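Local coordinates for protein UDP-glucose 4-epimerase (Campylobacter jejuni subsp. jejuni serotype O:2, PDB 7K3P) that interconverts UDP-glucose and UDP-galactose, and probably also UDP-GlcNAc and UDP-GalNAc, by NAD-dependent epimerisation at C4 of the sugar, at residues H185-C197 with D244-L256. The protein carries 2 engineered substitutions. Sequence-based numbering, arbitrary orientation.
With NAD (nicotinamide-adenine-dinucleotide), chain C.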
loop_
_atom_site.group_PDB
_atom_site.type_symbol
_atom_site.label_atom_id
_atom_site.label_comp_id
_atom_site.label_asym_id
_atom_site.label_seq_id
_atom_site.Cartn_x
_atom_site.Cartn_y
_atom_site.Cartn_z
ATOM N N HIS A 185 -0.316 13.284 12.039
ATOM C CA HIS A 185 0.002 11.897 12.336
ATOM C C HIS A 185 1.384 11.820 12.963
ATOM O O HIS A 185 2.273 12.587 12.610
ATOM C CB HIS A 185 -0.033 11.041 11.067
ATOM C CG HIS A 185 1.060 11.346 10.086
ATOM N ND1 HIS A 185 0.901 12.251 9.057
ATOM C CD2 HIS A 185 2.323 10.857 9.968
ATOM C CE1 HIS A 185 2.017 12.304 8.345
ATOM N NE2 HIS A 185 2.895 11.474 8.875
ATOM N N CYS A 186 1.553 10.894 13.898
ATOM C CA CYS A 186 2.876 10.577 14.383
ATOM C C CYS A 186 3.085 9.076 14.274
ATOM O O CYS A 186 2.350 8.296 14.874
ATOM C CB CYS A 186 3.031 11.015 15.834
ATOM S SG CYS A 186 4.750 10.936 16.398
ATOM N N ILE A 187 4.083 8.678 13.498
ATOM C CA ILE A 187 4.362 7.268 13.288
ATOM C C ILE A 187 5.501 6.805 14.178
ATOM O O ILE A 187 6.561 7.441 14.219
ATOM C CB ILE A 187 4.749 7.006 11.828
ATOM C CG1 ILE A 187 3.523 7.178 10.920
ATOM C CG2 ILE A 187 5.363 5.596 11.692
ATOM C CD1 ILE A 187 3.885 7.570 9.486
ATOM N N LEU A 188 5.300 5.693 14.879
ATOM C CA LEU A 188 6.358 5.141 15.724
ATOM C C LEU A 188 6.884 3.817 15.144
ATOM O O LEU A 188 6.106 2.882 14.893
ATOM C CB LEU A 188 5.851 4.946 17.167
ATOM C CG LEU A 188 5.359 6.215 17.873
ATOM C CD1 LEU A 188 4.959 5.933 19.308
ATOM C CD2 LEU A 188 6.454 7.273 17.845
ATOM N N ARG A 189 8.196 3.736 14.913
ATOM C CA ARG A 189 8.817 2.474 14.479
ATOM C C ARG A 189 9.718 1.947 15.592
ATOM O O ARG A 189 10.388 2.733 16.273
ATOM C CB ARG A 189 9.651 2.692 13.223
ATOM C CG ARG A 189 8.903 3.300 12.039
ATOM C CD ARG A 189 9.889 3.695 10.969
ATOM N NE ARG A 189 9.251 4.344 9.829
ATOM C CZ ARG A 189 9.856 5.237 9.062
ATOM N NH1 ARG A 189 11.124 5.573 9.316
ATOM N NH2 ARG A 189 9.199 5.790 8.057
ATOM N N TYR A 190 9.744 0.629 15.772
ATOM C CA TYR A 190 10.579 0.029 16.803
ATOM C C TYR A 190 10.792 -1.443 16.524
ATOM O O TYR A 190 10.064 -2.054 15.725
ATOM C CB TYR A 190 9.968 0.228 18.204
ATOM C CG TYR A 190 8.463 -0.012 18.277
ATOM C CD1 TYR A 190 7.559 0.951 17.840
ATOM C CD2 TYR A 190 7.957 -1.186 18.816
ATOM C CE1 TYR A 190 6.163 0.732 17.927
ATOM C CE2 TYR A 190 6.595 -1.403 18.917
ATOM C CZ TYR A 190 5.709 -0.447 18.467
ATOM O OH TYR A 190 4.352 -0.690 18.571
ATOM N N PHE A 191 11.799 -2.008 17.176
ATOM C CA PHE A 191 12.081 -3.425 17.041
ATOM C C PHE A 191 11.226 -4.231 18.018
ATOM O O PHE A 191 10.170 -3.771 18.458
ATOM C CB PHE A 191 13.579 -3.676 17.241
ATOM C CG PHE A 191 14.406 -3.296 16.045
ATOM C CD1 PHE A 191 14.600 -4.203 15.003
ATOM C CD2 PHE A 191 14.958 -2.026 15.938
ATOM C CE1 PHE A 191 15.351 -3.853 13.881
ATOM C CE2 PHE A 191 15.712 -1.666 14.822
ATOM C CZ PHE A 191 15.912 -2.581 13.790
ATOM N N ASN A 192 11.688 -5.422 18.373
ATOM C CA ASN A 192 10.884 -6.349 19.155
ATOM C C ASN A 192 10.602 -5.843 20.581
ATOM O O ASN A 192 11.480 -5.243 21.231
ATOM C CB ASN A 192 11.598 -7.697 19.219
ATOM C CG ASN A 192 10.794 -8.745 19.972
ATOM O OD1 ASN A 192 11.171 -9.172 21.072
ATOM N ND2 ASN A 192 9.669 -9.149 19.395
ATOM N N VAL A 193 9.392 -6.077 21.083
ATOM C CA VAL A 193 9.128 -5.732 22.479
ATOM C C VAL A 193 9.050 -6.962 23.381
ATOM O O VAL A 193 8.302 -7.899 23.115
ATOM C CB VAL A 193 7.955 -4.725 22.667
ATOM C CG1 VAL A 193 7.413 -4.239 21.338
ATOM C CG2 VAL A 193 6.885 -5.267 23.593
ATOM N N ALA A 194 9.861 -6.961 24.437
ATOM C CA ALA A 194 9.988 -8.135 25.310
ATOM C C ALA A 194 8.633 -8.580 25.843
ATOM O O ALA A 194 7.801 -7.746 26.209
ATOM C CB ALA A 194 10.956 -7.848 26.465
ATOM N N GLY A 195 8.403 -9.892 25.860
ATOM C CA GLY A 195 7.166 -10.432 26.396
ATOM C C GLY A 195 6.020 -10.597 25.408
ATOM O O GLY A 195 4.974 -11.123 25.778
ATOM N N ALA A 196 6.192 -10.155 24.161
ATOM C CA ALA A 196 5.111 -10.313 23.179
ATOM C C ALA A 196 4.900 -11.785 22.825
ATOM O O ALA A 196 5.858 -12.499 22.518
ATOM C CB ALA A 196 5.379 -9.497 21.938
ATOM N N CYS A 197 3.647 -12.239 22.887
ATOM C CA CYS A 197 3.302 -13.616 22.537
ATOM C C CYS A 197 3.115 -13.743 21.045
ATOM O O CYS A 197 2.175 -13.186 20.479
ATOM C CB CYS A 197 1.995 -14.049 23.195
ATOM S SG CYS A 197 2.011 -13.983 24.968
ATOM N N ASP A 244 18.194 -4.817 19.223
ATOM C CA ASP A 244 17.419 -3.774 19.860
ATOM C C ASP A 244 16.128 -4.382 20.437
ATOM O O ASP A 244 15.329 -4.993 19.704
ATOM C CB ASP A 244 17.126 -2.715 18.791
ATOM C CG ASP A 244 16.561 -1.435 19.360
ATOM O OD1 ASP A 244 15.526 -1.502 20.059
ATOM O OD2 ASP A 244 17.150 -0.364 19.085
ATOM N N PHE A 245 15.951 -4.262 21.753
ATOM C CA PHE A 245 14.743 -4.745 22.436
ATOM C C PHE A 245 14.176 -3.636 23.316
ATOM O O PHE A 245 14.901 -2.719 23.708
ATOM C CB PHE A 245 15.069 -5.967 23.298
ATOM C CG PHE A 245 15.817 -7.024 22.562
ATOM C CD1 PHE A 245 15.138 -7.940 21.763
ATOM C CD2 PHE A 245 17.201 -7.091 22.639
ATOM C CE1 PHE A 245 15.828 -8.910 21.058
ATOM C CE2 PHE A 245 17.901 -8.059 21.940
ATOM C CZ PHE A 245 17.210 -8.975 21.147
ATOM N N ILE A 246 12.886 -3.706 23.634
ATOM C CA ILE A 246 12.292 -2.653 24.451
ATOM C C ILE A 246 11.247 -3.188 25.432
ATOM O O ILE A 246 10.523 -4.154 25.137
ATOM C CB ILE A 246 11.710 -1.518 23.580
ATOM C CG1 ILE A 246 11.404 -0.292 24.439
ATOM C CG2 ILE A 246 10.460 -2.004 22.807
ATOM C CD1 ILE A 246 11.236 0.977 23.619
ATOM N N HIS A 247 11.186 -2.568 26.609
ATOM C CA HIS A 247 10.223 -2.964 27.635
ATOM C C HIS A 247 8.817 -2.516 27.219
ATOM O O HIS A 247 8.644 -1.423 26.697
ATOM C CB HIS A 247 10.604 -2.349 28.986
ATOM C CG HIS A 247 9.828 -2.901 30.137
ATOM N ND1 HIS A 247 8.558 -2.469 30.456
ATOM C CD2 HIS A 247 10.140 -3.856 31.045
ATOM C CE1 HIS A 247 8.121 -3.131 31.511
ATOM N NE2 HIS A 247 9.058 -3.981 31.886
ATOM N N VAL A 248 7.817 -3.364 27.453
ATOM C CA VAL A 248 6.451 -3.039 27.021
ATOM C C VAL A 248 5.950 -1.711 27.599
ATOM O O VAL A 248 5.168 -1.006 26.955
ATOM C CB VAL A 248 5.452 -4.187 27.327
ATOM C CG1 VAL A 248 5.353 -4.438 28.836
ATOM C CG2 VAL A 248 4.073 -3.868 26.742
ATOM N N ASP A 249 6.408 -1.348 28.797
ATOM C CA ASP A 249 5.924 -0.113 29.418
ATOM C C ASP A 249 6.636 1.123 28.868
ATOM O O ASP A 249 6.114 2.237 28.957
ATOM C CB ASP A 249 6.011 -0.185 30.960
ATOM C CG ASP A 249 4.908 -1.051 31.573
ATOM O OD1 ASP A 249 3.730 -0.894 31.176
ATOM O OD2 ASP A 249 5.224 -1.904 32.436
ATOM N N ASP A 250 7.819 0.915 28.286
ATOM C CA ASP A 250 8.592 1.997 27.669
ATOM C C ASP A 250 8.129 2.311 26.250
ATOM O O ASP A 250 8.131 3.475 25.812
ATOM C CB ASP A 250 10.088 1.645 27.653
ATOM C CG ASP A 250 10.738 1.782 29.026
ATOM O OD1 ASP A 250 10.249 2.604 29.828
ATOM O OD2 ASP A 250 11.736 1.073 29.300
ATOM N N ILE A 251 7.773 1.275 25.497
ATOM C CA ILE A 251 7.160 1.549 24.193
ATOM C C ILE A 251 5.768 2.138 24.462
ATOM O O ILE A 251 5.317 3.037 23.755
ATOM C CB ILE A 251 7.108 0.294 23.279
ATOM C CG1 ILE A 251 6.419 0.615 21.950
ATOM C CG2 ILE A 251 6.435 -0.876 23.983
ATOM C CD1 ILE A 251 7.077 1.759 21.206
ATOM N N SER A 252 5.108 1.651 25.511
ATOM C CA SER A 252 3.802 2.205 25.871
ATOM C C SER A 252 3.912 3.700 26.156
ATOM O O SER A 252 3.162 4.489 25.592
ATOM C CB SER A 252 3.181 1.460 27.053
ATOM O OG SER A 252 2.692 0.199 26.644
ATOM N N SER A 253 4.870 4.101 26.997
ATOM C CA SER A 253 4.975 5.512 27.367
ATOM C C SER A 253 5.324 6.387 26.162
ATOM O O SER A 253 4.917 7.551 26.076
ATOM C CB SER A 253 5.978 5.710 28.528
ATOM O OG SER A 253 7.308 5.428 28.113
ATOM N N ALA A 254 6.056 5.831 25.201
ATOM C CA ALA A 254 6.422 6.615 24.011
ATOM C C ALA A 254 5.208 6.980 23.169
ATOM O O ALA A 254 5.227 7.953 22.413
ATOM C CB ALA A 254 7.456 5.867 23.155
ATOM N N HIS A 255 4.151 6.183 23.271
ATOM C CA HIS A 255 2.935 6.502 22.529
ATOM C C HIS A 255 2.243 7.717 23.175
ATOM O O HIS A 255 1.745 8.607 22.477
ATOM C CB HIS A 255 2.030 5.271 22.447
ATOM C CG HIS A 255 2.454 4.288 21.396
ATOM N ND1 HIS A 255 3.546 3.455 21.546
ATOM C CD2 HIS A 255 1.945 4.022 20.167
ATOM C CE1 HIS A 255 3.673 2.704 20.464
ATOM N NE2 HIS A 255 2.717 3.026 19.613
ATOM N N LEU A 256 2.252 7.764 24.507
ATOM C CA LEU A 256 1.760 8.940 25.223
ATOM C C LEU A 256 2.608 10.141 24.841
ATOM O O LEU A 256 2.080 11.201 24.491
ATOM C CB LEU A 256 1.783 8.707 26.742
ATOM C CG LEU A 256 0.573 7.990 27.343
ATOM C CD1 LEU A 256 0.560 6.492 26.994
ATOM C CD2 LEU A 256 0.516 8.197 28.866
HETATM P PA NAD C . -1.320 -7.555 19.926
HETATM O O1A NAD C . -1.796 -8.702 19.068
HETATM O O2A NAD C . -1.187 -7.979 21.361
HETATM O O5B NAD C . -2.349 -6.359 19.891
HETATM C C5B NAD C . -3.190 -6.247 18.778
HETATM C C4B NAD C . -4.566 -5.954 19.230
HETATM O O4B NAD C . -5.368 -5.485 18.185
HETATM C C3B NAD C . -5.249 -7.230 19.814
HETATM O O3B NAD C . -5.829 -7.114 21.169
HETATM C C2B NAD C . -6.210 -7.662 18.681
HETATM O O2B NAD C . -7.311 -8.330 19.130
HETATM C C1B NAD C . -6.526 -6.320 18.103
HETATM N N9A NAD C . -7.030 -6.405 16.723
HETATM C C8A NAD C . -6.423 -7.005 15.678
HETATM N N7A NAD C . -7.182 -6.905 14.576
HETATM C C5A NAD C . -8.301 -6.234 14.874
HETATM C C6A NAD C . -9.439 -5.843 14.148
HETATM N N6A NAD C . -9.540 -6.159 12.743
HETATM N N1A NAD C . -10.419 -5.145 14.757
HETATM C C2A NAD C . -10.358 -4.828 16.062
HETATM N N3A NAD C . -9.271 -5.206 16.813
HETATM C C4A NAD C . -8.239 -5.899 16.250
HETATM O O3 NAD C . 0.068 -7.054 19.335
HETATM P PN NAD C . 1.030 -6.055 20.087
HETATM O O1N NAD C . 0.324 -5.421 21.272
HETATM O O2N NAD C . 2.226 -6.834 20.543
HETATM O O5D NAD C . 1.468 -4.942 19.053
HETATM C C5D NAD C . 0.569 -3.892 18.783
HETATM C C4D NAD C . 1.066 -3.013 17.648
HETATM O O4D NAD C . 2.422 -2.665 17.825
HETATM C C3D NAD C . 0.862 -3.604 16.258
HETATM O O3D NAD C . 0.495 -2.611 15.386
HETATM C C2D NAD C . 2.189 -4.072 15.833
HETATM O O2D NAD C . 2.366 -4.110 14.465
HETATM C C1D NAD C . 3.110 -3.072 16.581
HETATM N N1N NAD C . 4.536 -3.578 16.845
HETATM C C2N NAD C . 4.649 -4.601 17.766
HETATM C C3N NAD C . 5.910 -5.109 18.061
HETATM C C7N NAD C . 6.048 -6.225 19.064
HETATM O O7N NAD C . 5.076 -6.721 19.612
HETATM N N7N NAD C . 7.350 -6.716 19.366
HETATM C C4N NAD C . 7.025 -4.578 17.440
HETATM C C5N NAD C . 6.899 -3.559 16.523
HETATM C C6N NAD C . 5.636 -3.039 16.211
HETATM O O HOH W 1 13.629 0.066 18.417
HETATM O O HOH W 2 14.445 -6.839 17.915
HETATM O O HOH W 3 12.747 -2.635 20.214
HETATM O O HOH W 4 8.493 -6.118 28.383
#
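V193 and I246 pair as parallel strand neighbours: I246 N donates to N192 O (3.2 Å, bent to 136° at the hydrogen) and A194 N to I246 O (3.0 Å), so 192-194 grips both polar backbone atoms of I246. CB of V193 lies 3.7 Å from I246 CG2, while CG2 of V193 reaches V248 in the first turn of the helix. Upstream the chains separate and water fills in, one molecule joining N192 N to D244 O; another links A194 O to V248 N. I251 meets the Y190 side chain at about a right angle, with CD1 over the centre of the ring, 3.5 Å from the centroid, a CH-pi contact. Y190 chi1 of 43° sets CG between the backbone N and the carbonyl carbon, which places the ring between I251 and NAD. Y190 OH donates to O4D of the nicotinamide ribose (2.9 Å), and the ring's CE2 side runs along the nicotinamide. L188 makes the equivalent contact with H255: CD1 stands almost exactly on the ring normal. One hold on that imidazole is ND1, which donates nearly straight (169°) to I251 O, the oxygen lying in the ring plane. H247 N-caps the helix, its ND1 accepting from D249 N. The contact joins the wall at the nicotinamide end of the NAD site to helix 248-261 in this Rossmann-type epimerase: strand 184-189 lies between 132-136 and 268-271 of the parallel sheet, 192-193 pairs outside it with 242-246, which also runs beside 309-312, helix 27-37 packs on V248 and S252, and helix 330-343 covers A194 and H247.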